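Local coordinates for protein lipase (Acinetobacter baumannii, PDB 4OPM) that is a putative lipase of the alpha/beta-hydrolase fold that probably hydrolyses ester bonds of acylglycerols, at residues 213-216 and 217-221; 160-163 and 164-167. All coordinates share one frame; numbering follows the deposited sequence.

How the contacts relate
Both contacts are local and lie at the surface of one alpha/beta-hydrolase chain, and neither includes a buried residue. Contact 1 is the closing end of helix 190-220, where bonds reach mainly from a carbonyl to the amide four residues on. Contact 2 is a short 3-10 segment in the loop between helices 155-158 and 173-181, with bonds spanning three residues. Their centres are 13 Å apart and they touch: I215 CD1 lies 3.8 Å from K164 CE. Side chains add little to contact 1 beyond methyl, methylene and water contacts, whereas contact 2 has an aromatic-amide pair, a leucine pair and a charge: K164 NZ forms a salt bridge to D212, on the helix carrying contact 1.

Contact 1: residues 213-216 and 217-221; sequences QLIA and LNKVY
I215 and K219, one helical turn apart, lie side by side and point the same way, with CG2 of I215 4.0 Å from CE of K219. The branch doing the touching is set by the first torsion of I215 (chi1 -68°), which turns CG2 anti to the backbone N and places CG1 anti to the carbonyl carbon, beside that N. The lysine is extended beyond CG, and its CG passes 3.5 Å from I215 O before the chain reaches the methyl. The tight part of the contact is the backbone. L217 N donates to Q213 O at 2.9 Å and N218 N to L214 O at 3.0 Å, the latter with an N-H...O angle of 159°. These are the i to i+4 bonds of an alpha-helix, here the last turns of helix 190-220, a helix of the alpha/beta-hydrolase domain packed on helix 94-107 where L214 and L217 touch V94. Toward the end of the helix the bonds lengthen and bend: K219 N reaches I215 O at 3.2 Å with an angle of 136°. A216 O takes V220 N as well as a weak bond from K219 N, so two successive amides share one carbonyl. On the flank facing 160-164, where N218 packs on P160, a water donates to I215 O and accepts from ND2 of N218, 3.1 Å away; the carbonyl thus has a second partner besides its helical amide, and the asparagine is tied back to the preceding turn. The looser, exposed part comprises A216, K219 and V220, with CG2 of V220 3.4 Å from A216 O. The helix ends before Y221, whose ring turns back under V220, with CG1 of V220 3.6 Å above the ring plane and over its centre.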
loop_
_atom_site.group_PDB
_atom_site.type_symbol
_atom_site.label_atom_id
_atom_site.label_comp_id
_atom_site.label_asym_id
_atom_site.label_seq_id
_atom_site.Cartn_x
_atom_site.Cartn_y
_atom_site.Cartn_z
ATOM N N GLN A 213 14.763 2.139 9.498
ATOM C CA GLN A 213 13.986 1.291 10.406
ATOM C C GLN A 213 13.749 -0.081 9.769
ATOM O O GLN A 213 13.791 -1.105 10.454
ATOM C CB GLN A 213 12.640 1.963 10.757
ATOM C CG GLN A 213 12.752 3.225 11.616
ATOM C CD GLN A 213 13.156 2.937 13.034
ATOM O OE1 GLN A 213 12.369 2.438 13.841
ATOM N NE2 GLN A 213 14.392 3.266 13.370
ATOM N N LEU A 214 13.494 -0.094 8.434
ATOM C CA LEU A 214 13.267 -1.333 7.683
ATOM C C LEU A 214 14.538 -2.181 7.653
ATOM O O LEU A 214 14.477 -3.395 7.852
ATOM C CB LEU A 214 12.846 -1.013 6.244
ATOM C CG LEU A 214 11.387 -0.929 5.971
ATOM C CD1 LEU A 214 11.167 -0.551 4.510
ATOM C CD2 LEU A 214 10.701 -2.280 6.257
ATOM N N ILE A 215 15.693 -1.527 7.427
ATOM C CA ILE A 215 17.006 -2.175 7.412
ATOM C C ILE A 215 17.248 -2.838 8.781
ATOM O O ILE A 215 17.600 -4.017 8.829
ATOM C CB ILE A 215 18.121 -1.159 7.030
ATOM C CG1 ILE A 215 17.987 -0.704 5.543
ATOM C CG2 ILE A 215 19.524 -1.734 7.306
ATOM C CD1 ILE A 215 18.798 0.543 5.215
ATOM N N ALA A 216 17.007 -2.089 9.882
ATOM C CA ALA A 216 17.172 -2.590 11.253
ATOM C C ALA A 216 16.196 -3.749 11.539
ATOM O O ALA A 216 16.619 -4.739 12.135
ATOM C CB ALA A 216 16.970 -1.470 12.261
ATOM N N LEU A 217 14.919 -3.652 11.084
ATOM C CA LEU A 217 13.906 -4.703 11.273
ATOM C C LEU A 217 14.341 -6.009 10.587
ATOM O O LEU A 217 14.238 -7.091 11.187
ATOM C CB LEU A 217 12.531 -4.241 10.744
ATOM C CG LEU A 217 11.340 -5.128 11.100
ATOM C CD1 LEU A 217 10.898 -4.914 12.556
ATOM C CD2 LEU A 217 10.166 -4.835 10.170
ATOM N N ASN A 218 14.882 -5.898 9.361
ATOM C CA ASN A 218 15.378 -7.050 8.590
ATOM C C ASN A 218 16.603 -7.717 9.282
ATOM O O ASN A 218 16.826 -8.919 9.108
ATOM C CB ASN A 218 15.718 -6.626 7.166
ATOM C CG ASN A 218 16.067 -7.784 6.264
ATOM O OD1 ASN A 218 15.208 -8.582 5.875
ATOM N ND2 ASN A 218 17.343 -7.924 5.953
ATOM N N LYS A 219 17.382 -6.950 10.067
ATOM C CA LYS A 219 18.517 -7.503 10.814
ATOM C C LYS A 219 18.041 -8.285 12.026
ATOM O O LYS A 219 18.719 -9.225 12.445
ATOM C CB LYS A 219 19.493 -6.411 11.272
ATOM C CG LYS A 219 20.301 -5.813 10.137
ATOM C CD LYS A 219 21.186 -4.684 10.613
ATOM C CE LYS A 219 21.917 -4.050 9.459
ATOM N NZ LYS A 219 22.572 -2.776 9.856
ATOM N N VAL A 220 16.903 -7.876 12.621
ATOM C CA VAL A 220 16.357 -8.502 13.834
ATOM C C VAL A 220 15.593 -9.794 13.504
ATOM O O VAL A 220 15.814 -10.817 14.153
ATOM C CB VAL A 220 15.451 -7.516 14.627
ATOM C CG1 VAL A 220 14.765 -8.207 15.810
ATOM C CG2 VAL A 220 16.245 -6.306 15.110
ATOM N N TYR A 221 14.675 -9.729 12.524
ATOM C CA TYR A 221 13.799 -10.840 12.181
ATOM C C TYR A 221 14.267 -11.593 10.936
ATOM O O TYR A 221 15.022 -11.075 10.112
ATOM C CB TYR A 221 12.344 -10.339 12.032
ATOM C CG TYR A 221 11.834 -9.770 13.340
ATOM C CD1 TYR A 221 11.543 -10.603 14.419
ATOM C CD2 TYR A 221 11.691 -8.396 13.517
ATOM C CE1 TYR A 221 11.127 -10.084 15.646
ATOM C CE2 TYR A 221 11.273 -7.862 14.742
ATOM C CZ TYR A 221 10.988 -8.715 15.801
ATOM O OH TYR A 221 10.568 -8.237 17.016
HETATM O O HOH W 1 18.937 -5.462 6.873
#

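Contact 2: residues 160-163 and 164-167; sequences PTYL and KQLL
Y162 and Q165 run side by side on a short 3-10 helix, in the loop between helices 155-158 and 173-181 of this alpha/beta-hydrolase fold. The i to i+3 pattern is the evidence: K164 N donates to T161 O at 3.1 Å, Q165 N to Y162 O at 3.0 Å and L166 N to L163 O at 3.1 Å. Each donor sits well above its carbonyl plane. The glutamine is extended beyond CG (chi2 -172°), which carries its amide along the tyrosine until NE2 is 3.6 Å from CD2. Ring and amide planes stand 77° apart, and OE1 lies in the ring plane at its edge. K164 passes T161 with its CG 3.4 Å from T161 O, then bends at its last torsion (chi4 -77°). There NZ forms a salt bridge with D212 and a hydrogen bond with Q208, joining the segment to helix 190-220. L163 and L166 both touch Y156, and L166 also packs on L177 of helix 173-181. The two leucines are turned alike, each CG anti to its carbonyl carbon, and they meet through single methyls, CD2 of L163 lying 4.1 Å from CD1 of L166.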
loop_
_atom_site.group_PDB
_atom_site.type_symbol
_atom_site.label_atom_id
_atom_site.label_comp_id
_atom_site.label_asym_id
_atom_site.label_seq_id
_atom_site.Cartn_x
_atom_site.Cartn_y
_atom_site.Cartn_z
ATOM N N PRO A 160 18.637 -4.954 2.203
ATOM C CA PRO A 160 17.763 -3.767 2.171
ATOM C C PRO A 160 18.494 -2.419 2.151
ATOM O O PRO A 160 17.808 -1.414 1.975
ATOM C CB PRO A 160 16.887 -3.923 3.417
ATOM C CG PRO A 160 16.927 -5.371 3.719
ATOM C CD PRO A 160 18.307 -5.818 3.351
ATOM N N THR A 161 19.859 -2.374 2.281
ATOM C CA THR A 161 20.579 -1.099 2.177
ATOM C C THR A 161 20.395 -0.567 0.732
ATOM O O THR A 161 20.441 0.642 0.504
ATOM C CB THR A 161 22.053 -1.252 2.582
ATOM O OG1 THR A 161 22.139 -2.010 3.796
ATOM C CG2 THR A 161 22.747 0.091 2.775
ATOM N N TYR A 162 20.141 -1.487 -0.234
ATOM C CA TYR A 162 19.913 -1.127 -1.634
ATOM C C TYR A 162 18.587 -0.359 -1.822
ATOM O O TYR A 162 18.430 0.316 -2.843
ATOM C CB TYR A 162 19.975 -2.351 -2.538
ATOM C CG TYR A 162 21.393 -2.739 -2.879
ATOM C CD1 TYR A 162 22.112 -3.609 -2.067
ATOM C CD2 TYR A 162 22.025 -2.220 -4.006
ATOM C CE1 TYR A 162 23.423 -3.967 -2.375
ATOM C CE2 TYR A 162 23.339 -2.568 -4.321
ATOM C CZ TYR A 162 24.029 -3.450 -3.508
ATOM O OH TYR A 162 25.318 -3.800 -3.830
ATOM N N LEU A 163 17.669 -0.399 -0.816
ATOM C CA LEU A 163 16.439 0.403 -0.843
ATOM C C LEU A 163 16.782 1.909 -0.868
ATOM O O LEU A 163 15.978 2.707 -1.344
ATOM C CB LEU A 163 15.513 0.091 0.353
ATOM C CG LEU A 163 14.818 -1.281 0.371
ATOM C CD1 LEU A 163 14.066 -1.482 1.669
ATOM C CD2 LEU A 163 13.869 -1.464 -0.827
ATOM N N LYS A 164 17.997 2.288 -0.408
ATOM C CA LYS A 164 18.439 3.688 -0.443
ATOM C C LYS A 164 18.573 4.209 -1.887
ATOM O O LYS A 164 18.425 5.411 -2.103
ATOM C CB LYS A 164 19.766 3.869 0.307
ATOM C CG LYS A 164 19.603 3.711 1.809
ATOM C CD LYS A 164 20.953 3.752 2.510
ATOM C CE LYS A 164 20.819 3.559 3.997
ATOM N NZ LYS A 164 20.349 4.800 4.668
ATOM N N GLN A 165 18.843 3.306 -2.870
ATOM C CA GLN A 165 18.969 3.673 -4.295
ATOM C C GLN A 165 17.620 4.066 -4.900
ATOM O O GLN A 165 17.577 4.673 -5.976
ATOM C CB GLN A 165 19.567 2.511 -5.107
ATOM C CG GLN A 165 20.979 2.095 -4.654
ATOM C CD GLN A 165 21.632 1.085 -5.562
ATOM O OE1 GLN A 165 20.990 0.402 -6.366
ATOM N NE2 GLN A 165 22.934 0.937 -5.413
ATOM N N LEU A 166 16.521 3.699 -4.220
ATOM C CA LEU A 166 15.155 3.963 -4.672
ATOM C C LEU A 166 14.573 5.255 -4.067
ATOM O O LEU A 166 13.443 5.634 -4.406
ATOM C CB LEU A 166 14.256 2.756 -4.335
ATOM C CG LEU A 166 14.664 1.403 -4.951
ATOM C CD1 LEU A 166 13.700 0.317 -4.543
ATOM C CD2 LEU A 166 14.785 1.482 -6.469
ATOM N N LEU A 167 15.342 5.922 -3.187
ATOM C CA LEU A 167 14.946 7.182 -2.547
ATOM C C LEU A 167 14.891 8.315 -3.561
ATOM O O LEU A 167 15.810 8.449 -4.374
ATOM C CB LEU A 167 15.954 7.540 -1.448
ATOM C CG LEU A 167 15.623 7.159 -0.017
ATOM C CD1 LEU A 167 15.259 5.687 0.138
ATOM C CD2 LEU A 167 16.767 7.508 0.889
#